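PDB 1XD6: gastrodianin-4 from Gastrodia elata, which probably binds mannose as a monomeric monocot lectin with antifungal activity. Local coordinates for residues A[47-52]-A[69-74]. Sequence-based numbering, arbitrary orientation.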
# COMPACT_ATOMS: atom_id res chain seq x y z
N GLY A 47 -12.06 2.79 -10.59
CA GLY A 47 -12.55 2.87 -11.96
C GLY A 47 -11.48 3.10 -13.03
O GLY A 47 -11.78 3.10 -14.23
N LYS A 48 -10.23 3.28 -12.62
CA LYS A 48 -9.17 3.56 -13.58
C LYS A 48 -8.79 2.37 -14.48
O LYS A 48 -8.35 2.57 -15.61
CB LYS A 48 -7.91 4.08 -12.87
CG LYS A 48 -7.97 5.55 -12.33
CD LYS A 48 -9.18 6.40 -12.79
CE LYS A 48 -9.31 7.67 -11.93
NZ LYS A 48 -10.07 7.46 -10.66
N ALA A 49 -8.96 1.14 -13.96
CA ALA A 49 -8.46 -0.08 -14.62
C ALA A 49 -9.04 -1.31 -13.92
O ALA A 49 -9.72 -1.18 -12.91
CB ALA A 49 -6.94 -0.14 -14.58
N SER A 50 -8.77 -2.49 -14.46
CA SER A 50 -9.27 -3.69 -13.81
C SER A 50 -8.16 -4.68 -13.51
O SER A 50 -7.07 -4.58 -14.07
CB SER A 50 -10.41 -4.33 -14.61
OG SER A 50 -10.06 -4.48 -15.96
N ASN A 51 -8.43 -5.60 -12.59
CA ASN A 51 -7.45 -6.59 -12.17
C ASN A 51 -6.15 -5.92 -11.71
O ASN A 51 -5.06 -6.35 -12.08
CB ASN A 51 -7.19 -7.61 -13.30
CG ASN A 51 -8.46 -8.33 -13.75
OD1 ASN A 51 -9.20 -8.88 -12.93
ND2 ASN A 51 -8.71 -8.32 -15.06
N CYS A 52 -6.27 -4.86 -10.92
CA CYS A 52 -5.09 -4.21 -10.37
C CYS A 52 -4.49 -5.03 -9.25
O CYS A 52 -5.21 -5.74 -8.54
CB CYS A 52 -5.42 -2.80 -9.91
SG CYS A 52 -6.15 -1.82 -11.23
N ARG A 69 1.12 -2.08 -16.90
CA ARG A 69 1.05 -0.63 -16.74
C ARG A 69 0.90 -0.18 -15.28
O ARG A 69 0.08 -0.72 -14.54
CB ARG A 69 -0.12 -0.07 -17.52
CG ARG A 69 -0.10 -0.45 -18.99
CD ARG A 69 -0.36 0.72 -19.89
NE ARG A 69 -1.70 0.68 -20.50
CZ ARG A 69 -2.82 1.04 -19.89
NH1 ARG A 69 -2.80 1.46 -18.64
NH2 ARG A 69 -3.98 0.97 -20.54
N ALA A 70 1.69 0.82 -14.90
CA ALA A 70 1.58 1.45 -13.59
C ALA A 70 0.38 2.41 -13.56
O ALA A 70 0.25 3.24 -14.45
CB ALA A 70 2.86 2.20 -13.24
N MET A 71 -0.48 2.27 -12.55
CA MET A 71 -1.66 3.10 -12.39
C MET A 71 -1.40 4.26 -11.42
O MET A 71 -2.00 5.34 -11.53
CB MET A 71 -2.82 2.26 -11.87
CG MET A 71 -3.31 1.18 -12.84
SD MET A 71 -4.00 1.88 -14.37
CE MET A 71 -2.69 1.60 -15.52
N TRP A 72 -0.49 4.01 -10.48
CA TRP A 72 -0.24 4.92 -9.36
C TRP A 72 1.06 4.49 -8.70
O TRP A 72 1.33 3.31 -8.60
CB TRP A 72 -1.38 4.80 -8.35
CG TRP A 72 -1.25 5.69 -7.14
CD1 TRP A 72 -1.75 6.96 -7.00
CD2 TRP A 72 -0.59 5.38 -5.90
NE1 TRP A 72 -1.44 7.45 -5.75
CE2 TRP A 72 -0.73 6.50 -5.06
CE3 TRP A 72 0.11 4.25 -5.42
CZ2 TRP A 72 -0.20 6.54 -3.76
CZ3 TRP A 72 0.65 4.30 -4.13
CH2 TRP A 72 0.48 5.43 -3.32
N ALA A 73 1.84 5.46 -8.25
CA ALA A 73 3.09 5.18 -7.53
C ALA A 73 3.28 6.14 -6.36
O ALA A 73 2.89 7.32 -6.44
CB ALA A 73 4.29 5.28 -8.49
N SER A 74 3.91 5.64 -5.31
CA SER A 74 4.23 6.46 -4.14
C SER A 74 5.35 7.47 -4.45
O SER A 74 5.52 8.45 -3.72
CB SER A 74 4.64 5.56 -2.98
OG SER A 74 5.72 4.73 -3.36
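Met71 and Ala49 show how a flexible thioether can join an edge strand to a loop by apolar contact alone. CB of Met71 leaves strand 69-73 in the direction of the loop, but is still 5.3 Å from SG of Cys52. One bond farther on, CG takes up the position beside the backbone N and opposite the carbonyl carbon (chi1 -65°), which brings Met71 CG to 4.4 Å from Cys52 SG, a loose approach. The second bend (chi2 -64°) carries the sulfur past the cysteine, and Met71 SD meets Ala49 CB at 3.6 Å, the closest approach between the two segments. The terminal methyl turns back along its own strand, where Met71 CE lies 3.7 Å from Arg69 CB, so the sulfur, rather than the methyl, comes closest to Ala49. Strand 62-66 lies between strands 69-73 and 52-56; its Ser66 touches Ala49 and its Ile64 touches Cys52, while the disulfide from Cys52 to Cys29 ties this part of the chain to the loop between strands 21-25 and 31-35. Such packing of an edge strand against the loop that leads into strand 52-56, in one of three four-stranded antiparallel sheets, fits the beta-prism II fold of bulb-type lectins.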